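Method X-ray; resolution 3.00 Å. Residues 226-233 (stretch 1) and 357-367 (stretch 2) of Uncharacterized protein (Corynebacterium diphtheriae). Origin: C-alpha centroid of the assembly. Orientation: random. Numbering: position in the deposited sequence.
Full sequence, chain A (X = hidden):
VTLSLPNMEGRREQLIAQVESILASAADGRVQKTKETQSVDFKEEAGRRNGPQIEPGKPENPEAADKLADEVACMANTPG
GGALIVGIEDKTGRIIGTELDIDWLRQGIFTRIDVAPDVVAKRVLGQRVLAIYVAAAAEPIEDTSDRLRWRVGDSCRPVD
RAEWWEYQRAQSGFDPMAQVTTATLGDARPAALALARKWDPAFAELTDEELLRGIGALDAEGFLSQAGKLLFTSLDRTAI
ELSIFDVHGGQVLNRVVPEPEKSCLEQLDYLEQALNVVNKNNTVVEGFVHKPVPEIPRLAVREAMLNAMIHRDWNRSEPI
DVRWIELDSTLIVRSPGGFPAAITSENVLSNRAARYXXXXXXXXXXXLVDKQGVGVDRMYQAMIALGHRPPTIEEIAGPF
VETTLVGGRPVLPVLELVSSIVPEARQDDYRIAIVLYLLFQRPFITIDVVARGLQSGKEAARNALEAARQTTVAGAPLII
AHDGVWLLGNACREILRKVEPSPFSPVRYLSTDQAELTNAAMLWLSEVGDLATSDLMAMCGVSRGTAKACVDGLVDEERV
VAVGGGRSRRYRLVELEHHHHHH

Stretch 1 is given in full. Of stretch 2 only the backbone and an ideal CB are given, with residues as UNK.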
ATOM      1  N   GLN A 226      -8.412 -19.728   7.039  1.00 18.84           N
ATOM      2  CA  GLN A 226      -7.560 -19.525   8.194  1.00 27.33           C
ATOM      3  C   GLN A 226      -7.616 -18.051   8.639  1.00 24.50           C
ATOM      4  O   GLN A 226      -7.578 -17.751   9.831  1.00 15.09           O
ATOM      5  CB  GLN A 226      -6.127 -19.940   7.842  1.00 33.43           C
ATOM      6  CG  GLN A 226      -5.239 -20.247   9.040  1.00 38.89           C
ATOM      7  CD  GLN A 226      -5.695 -21.465   9.812  1.00 33.39           C
ATOM      8  OE1 GLN A 226      -5.734 -22.573   9.277  1.00 29.90           O
ATOM      9  NE2 GLN A 226      -6.032 -21.268  11.085  1.00 37.08           N
ATOM     10  N   ALA A 227      -7.722 -17.137   7.679  1.00 17.61           N
ATOM     11  CA  ALA A 227      -7.802 -15.720   8.012  1.00 26.15           C
ATOM     12  C   ALA A 227      -9.188 -15.379   8.549  1.00 26.15           C
ATOM     13  O   ALA A 227      -9.351 -14.464   9.359  1.00 28.94           O
ATOM     14  CB  ALA A 227      -7.495 -14.857   6.793  1.00 13.62           C
ATOM     15  N   GLY A 228     -10.186 -16.116   8.080  1.00 24.48           N
ATOM     16  CA  GLY A 228     -11.542 -15.873   8.520  1.00 26.84           C
ATOM     17  C   GLY A 228     -11.726 -16.396   9.923  1.00 36.11           C
ATOM     18  O   GLY A 228     -12.416 -15.784  10.733  1.00 44.76           O
ATOM     19  N   LYS A 229     -11.112 -17.538  10.211  1.00 34.38           N
ATOM     20  CA  LYS A 229     -11.211 -18.138  11.538  1.00 33.39           C
ATOM     21  C   LYS A 229     -10.481 -17.247  12.545  1.00 36.05           C
ATOM     22  O   LYS A 229     -10.980 -16.982  13.640  1.00 35.69           O
ATOM     23  CB  LYS A 229     -10.581 -19.541  11.528  1.00 32.99           C
ATOM     24  CG  LYS A 229     -10.312 -20.169  12.906  1.00 25.47           C
ATOM     25  CD  LYS A 229      -9.683 -21.553  12.750  1.00 21.92           C
ATOM     26  CE  LYS A 229      -9.302 -22.216  14.084  1.00 23.38           C
ATOM     27  NZ  LYS A 229      -8.021 -21.736  14.701  1.00 24.75           N
ATOM     28  N   LEU A 230      -9.307 -16.772  12.151  1.00 28.36           N
ATOM     29  CA  LEU A 230      -8.493 -15.936  13.012  1.00 21.76           C
ATOM     30  C   LEU A 230      -9.184 -14.624  13.356  1.00 21.44           C
ATOM     31  O   LEU A 230      -9.020 -14.093  14.456  1.00 24.96           O
ATOM     32  CB  LEU A 230      -7.154 -15.675  12.316  1.00 17.78           C
ATOM     33  CG  LEU A 230      -5.903 -15.195  13.068  1.00 14.26           C
ATOM     34  CD1 LEU A 230      -5.575 -13.786  12.668  1.00 16.27           C
ATOM     35  CD2 LEU A 230      -6.110 -15.304  14.558  1.00 16.05           C
ATOM     36  N   LEU A 231      -9.984 -14.116  12.428  1.00 24.10           N
ATOM     37  CA  LEU A 231     -10.672 -12.848  12.651  1.00 26.64           C
ATOM     38  C   LEU A 231     -12.040 -12.867  13.341  1.00 25.87           C
ATOM     39  O   LEU A 231     -12.323 -11.991  14.156  1.00 25.52           O
ATOM     40  CB  LEU A 231     -10.787 -12.078  11.331  1.00 19.25           C
ATOM     41  CG  LEU A 231      -9.884 -10.837  11.259  1.00 21.93           C
ATOM     42  CD1 LEU A 231      -8.458 -11.211  11.627  1.00 17.10           C
ATOM     43  CD2 LEU A 231      -9.941 -10.232   9.869  1.00 13.96           C
ATOM     44  N   PHE A 232     -12.881 -13.852  13.038  1.00 22.27           N
ATOM     45  CA  PHE A 232     -14.199 -13.898  13.652  1.00 17.02           C
ATOM     46  C   PHE A 232     -14.403 -14.989  14.697  1.00 19.45           C
ATOM     47  O   PHE A 232     -15.509 -15.168  15.212  1.00 18.96           O
ATOM     48  CB  PHE A 232     -15.260 -14.027  12.575  1.00  1.00           C
ATOM     49  CG  PHE A 232     -15.318 -12.854  11.654  1.00 12.17           C
ATOM     50  CD1 PHE A 232     -14.521 -12.798  10.519  1.00 11.73           C
ATOM     51  CD2 PHE A 232     -16.187 -11.802  11.911  1.00 14.55           C
ATOM     52  CE1 PHE A 232     -14.594 -11.706   9.642  1.00 12.46           C
ATOM     53  CE2 PHE A 232     -16.267 -10.704  11.043  1.00 11.07           C
ATOM     54  CZ  PHE A 232     -15.472 -10.658   9.905  1.00  5.45           C
ATOM     55  N   THR A 233     -13.329 -15.699  15.018  1.00 23.83           N
ATOM     56  CA  THR A 233     -13.357 -16.791  15.985  1.00 25.27           C
ATOM     57  C   THR A 233     -12.343 -16.564  17.091  1.00 31.14           C
ATOM     58  O   THR A 233     -11.224 -16.111  16.833  1.00 40.98           O
ATOM     59  CB  THR A 233     -13.017 -18.124  15.292  1.00 26.16           C
ATOM     60  OG1 THR A 233     -14.173 -18.605  14.594  1.00 14.93           O
ATOM     61  CG2 THR A 233     -12.534 -19.156  16.298  1.00 24.36           C
ATOM     62  N   UNK A 357      -0.717 -12.731   2.749  1.00 18.86           N
ATOM     63  CA  UNK A 357      -1.546 -12.058   1.747  1.00 22.11           C
ATOM     64  C   UNK A 357      -3.032 -12.311   1.993  1.00 19.55           C
ATOM     65  O   UNK A 357      -3.831 -11.387   1.955  1.00 23.50           O
ATOM     66  CB  UNK A 357      -1.163 -12.525   0.341  1.00 22.11           C
ATOM     67  N   UNK A 358      -3.390 -13.562   2.258  1.00 12.52           N
ATOM     68  CA  UNK A 358      -4.776 -13.892   2.528  1.00 13.90           C
ATOM     69  C   UNK A 358      -5.338 -13.028   3.666  1.00 17.56           C
ATOM     70  O   UNK A 358      -6.409 -12.430   3.536  1.00 14.57           O
ATOM     71  CB  UNK A 358      -4.905 -15.377   2.872  1.00 13.90           C
ATOM     72  N   UNK A 359      -4.608 -12.952   4.774  1.00 12.14           N
ATOM     73  CA  UNK A 359      -5.045 -12.172   5.937  1.00 13.13           C
ATOM     74  C   UNK A 359      -5.169 -10.713   5.556  1.00 15.03           C
ATOM     75  O   UNK A 359      -6.131 -10.039   5.928  1.00 14.00           O
ATOM     76  CB  UNK A 359      -4.073 -12.335   7.108  1.00 13.13           C
ATOM     77  N   UNK A 360      -4.174 -10.225   4.827  1.00 15.64           N
ATOM     78  CA  UNK A 360      -4.184  -8.842   4.397  1.00 12.31           C
ATOM     79  C   UNK A 360      -5.451  -8.603   3.603  1.00 15.66           C
ATOM     80  O   UNK A 360      -6.255  -7.744   3.957  1.00 20.62           O
ATOM     81  CB  UNK A 360      -2.940  -8.503   3.573  1.00 12.31           C
ATOM     82  N   UNK A 361      -5.657  -9.378   2.545  1.00 14.47           N
ATOM     83  CA  UNK A 361      -6.851  -9.163   1.752  1.00 18.30           C
ATOM     84  C   UNK A 361      -8.148  -9.147   2.560  1.00 20.81           C
ATOM     85  O   UNK A 361      -9.035  -8.346   2.276  1.00 29.16           O
ATOM     86  CB  UNK A 361      -6.940 -10.248   0.677  1.00 18.30           C
ATOM     87  N   UNK A 362      -8.268 -10.031   3.548  1.00 17.44           N
ATOM     88  CA  UNK A 362      -9.476 -10.078   4.353  1.00 12.51           C
ATOM     89  C   UNK A 362      -9.706  -8.753   5.058  1.00 16.75           C
ATOM     90  O   UNK A 362     -10.847  -8.302   5.177  1.00 19.49           O
ATOM     91  CB  UNK A 362      -9.397 -11.215   5.373  1.00 12.51           C
ATOM     92  N   UNK A 363      -8.634  -8.120   5.529  1.00 18.50           N
ATOM     93  CA  UNK A 363      -8.771  -6.829   6.220  1.00 23.67           C
ATOM     94  C   UNK A 363      -9.207  -5.739   5.242  1.00 22.77           C
ATOM     95  O   UNK A 363      -9.937  -4.822   5.613  1.00 19.18           O
ATOM     96  CB  UNK A 363      -7.454  -6.436   6.892  1.00 23.67           C
ATOM     97  N   UNK A 364      -8.745  -5.852   4.000  1.00 21.00           N
ATOM     98  CA  UNK A 364      -9.100  -4.914   2.947  1.00 25.22           C
ATOM     99  C   UNK A 364     -10.582  -5.076   2.663  1.00 26.68           C
ATOM    100  O   UNK A 364     -11.317  -4.096   2.532  1.00 31.37           O
ATOM    101  CB  UNK A 364      -8.264  -5.139   1.686  1.00 25.22           C
ATOM    102  N   UNK A 365     -11.007  -6.330   2.561  1.00 28.81           N
ATOM    103  CA  UNK A 365     -12.395  -6.665   2.278  1.00 23.19           C
ATOM    104  C   UNK A 365     -13.326  -6.060   3.315  1.00 21.34           C
ATOM    105  O   UNK A 365     -14.431  -5.632   2.976  1.00 19.56           O
ATOM    106  CB  UNK A 365     -12.578  -8.183   2.227  1.00 23.19           C
ATOM    107  N   UNK A 366     -12.877  -6.026   4.571  1.00 17.83           N
ATOM    108  CA  UNK A 366     -13.656  -5.445   5.672  1.00 20.30           C
ATOM    109  C   UNK A 366     -13.577  -3.923   5.655  1.00 19.98           C
ATOM    110  O   UNK A 366     -14.323  -3.245   6.359  1.00 14.55           O
ATOM    111  CB  UNK A 366     -13.161  -5.978   7.018  1.00 20.30           C
ATOM    112  N   UNK A 367     -12.660  -3.401   4.846  1.00 20.67           N
ATOM    113  CA  UNK A 367     -12.490  -1.968   4.736  1.00 10.42           C
ATOM    114  C   UNK A 367     -11.821  -1.408   5.969  1.00 18.75           C
ATOM    115  O   UNK A 367     -12.208  -0.348   6.458  1.00 22.90           O
ATOM    116  CB  UNK A 367     -13.839  -1.283   4.507  1.00 10.42           C
TER

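Two helices pack here, their axes 9.1 Å apart at closest approach and their N-to-C directions 57° apart. No hydrogen bond links them, and what stretch 1 offers is apolar: the methyl of Ala-227, both branches of Leu-231, one end of Leu-230 and the ring of Phe-232.

Position 357 begins the helix out of reach of stretch 1, so many residues would do. A phi of -47° also admits proline, which is tolerated in a first turn because its nitrogen needs no acceptor there. The residue is Pro-357.

At 358 CA-to-CB points toward stretch 1, and the ideal CB lies 4.7 Å from Ala-227 CB. A small apolar residue suits such proximity, though others are not excluded. Ala-358 is found; its carbonyl O lies 4.2 Å from Ala-227 CB.

Position 359 is where the backbones come nearest, its CA 4.9 Å from the CA of Ala-227. The small alanine permits this approach: its CB rests 3.7 Å from the CA of 359. The bond to CB runs sideways, so an apolar chain long enough to turn back, such as leucine, methionine or isoleucine, could cover the methyl. Leu-359 does so, its CD2 lying 3.9 Å from Ala-227 CB, 3.9 Å from Leu-231 CD1 and 4.4 Å from Leu-230 CD1.

Position 360 points away and 361 is out of reach; stretch 1 selects nothing at either. They are Ala-360 and Asp-361, the latter's carboxylate being hydrogen-bonded elsewhere in the structure.

Position 362 lies one turn beyond 358 and again points toward stretch 1. Its ideal CB is 4.3 Å from Ala-227 CB and 4.6 Å from Leu-231 CD2, which calls for a medium-sized aliphatic chain. Leu-362, with chi1 t and chi2 p, places CD2 3.7 Å from Ala-227 CB and 3.6 Å from Leu-231 CD2. The same methyl passes 3.7 Å from Gly-228 N and only 3.1 Å from Ala-227 O, a tight packing contact.

At 363 CA-to-CB is sideways and the ideal CB is 5.4 Å from Leu-231 CD2. This gap leaves room for a long aliphatic or aromatic chain reaching back to the leucine. Tyr-363 lays one ring face against it: Leu-231 CD2 is 4.0 Å from the ring centroid of Tyr-363 and 14° off the normal, a CH-pi contact. Leu-231 CD1 lies 3.7 Å from Tyr-363 CZ and 3.3 Å from its OH.

Positions 364 and 365 are out of reach, leaving polar or small residues equally plausible. They are Arg-364 and Ala-365.

Position 366 points toward stretch 1, but its ideal CB has nothing of that stretch within 5.5 Å, so a longer apolar chain is needed to meet Phe-232. Leu-366 provides one, its CD1 lying 4.2 Å from Phe-232 CZ, at the ring edge.

At 367 phi is +73°, which favours glycine, the residue without a CB to strain. Gly-367 completes a Schellman motif, its N donating to Arg-364 O at 2.8 Å.

Stretch 2 (357-367) PALADLYRALG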
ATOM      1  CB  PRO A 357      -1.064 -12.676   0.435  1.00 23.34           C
ATOM      2  CG  PRO A 357       0.385 -12.872   0.691  1.00 22.55           C
ATOM      3  CD  PRO A 357       0.396 -13.445   2.100  1.00 21.34           C
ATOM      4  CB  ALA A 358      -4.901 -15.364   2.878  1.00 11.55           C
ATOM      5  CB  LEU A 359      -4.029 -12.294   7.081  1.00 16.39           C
ATOM      6  CG  LEU A 359      -4.431 -12.222   8.563  1.00  8.54           C
ATOM      7  CD1 LEU A 359      -3.517 -11.224   9.255  1.00  1.00           C
ATOM      8  CD2 LEU A 359      -5.888 -11.837   8.733  1.00  1.00           C
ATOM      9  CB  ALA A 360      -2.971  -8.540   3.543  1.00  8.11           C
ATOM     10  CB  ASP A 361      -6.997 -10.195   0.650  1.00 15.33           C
ATOM     11  CG  ASP A 361      -8.258  -9.974  -0.144  1.00 28.06           C
ATOM     12  OD1 ASP A 361      -8.339  -8.920  -0.812  1.00 21.72           O
ATOM     13  OD2 ASP A 361      -9.177 -10.828  -0.080  1.00 31.19           O
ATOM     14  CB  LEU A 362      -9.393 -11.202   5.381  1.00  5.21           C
ATOM     15  CG  LEU A 362     -10.671 -11.464   6.185  1.00  3.10           C
ATOM     16  CD1 LEU A 362     -11.824 -11.837   5.265  1.00  1.00           C
ATOM     17  CD2 LEU A 362     -10.398 -12.572   7.188  1.00  1.46           C
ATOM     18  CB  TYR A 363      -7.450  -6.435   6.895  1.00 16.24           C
ATOM     19  CG  TYR A 363      -7.282  -6.971   8.296  1.00 12.70           C
ATOM     20  CD1 TYR A 363      -7.843  -6.316   9.394  1.00 13.30           C
ATOM     21  CD2 TYR A 363      -6.546  -8.125   8.527  1.00 17.77           C
ATOM     22  CE1 TYR A 363      -7.665  -6.801  10.696  1.00 10.83           C
ATOM     23  CE2 TYR A 363      -6.361  -8.619   9.815  1.00 21.52           C
ATOM     24  CZ  TYR A 363      -6.917  -7.957  10.899  1.00 21.15           C
ATOM     25  OH  TYR A 363      -6.681  -8.462  12.168  1.00 16.53           O
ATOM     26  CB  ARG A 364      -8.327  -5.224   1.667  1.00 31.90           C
ATOM     27  CG  ARG A 364      -7.153  -4.314   1.376  1.00 45.18           C
ATOM     28  CD  ARG A 364      -7.586  -2.856   1.214  1.00 59.27           C
ATOM     29  NE  ARG A 364      -8.551  -2.644   0.137  1.00 60.80           N
ATOM     30  CZ  ARG A 364      -8.952  -1.446  -0.279  1.00 64.90           C
ATOM     31  NH1 ARG A 364      -8.470  -0.345   0.287  1.00 61.82           N
ATOM     32  NH2 ARG A 364      -9.848  -1.346  -1.252  1.00 66.50           N
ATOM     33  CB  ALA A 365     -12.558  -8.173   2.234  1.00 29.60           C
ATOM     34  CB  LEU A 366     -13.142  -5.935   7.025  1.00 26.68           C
ATOM     35  CG  LEU A 366     -13.632  -7.282   7.534  1.00 24.53           C
ATOM     36  CD1 LEU A 366     -15.132  -7.333   7.437  1.00 30.66           C
ATOM     37  CD2 LEU A 366     -13.023  -8.385   6.732  1.00 36.72           C
TER
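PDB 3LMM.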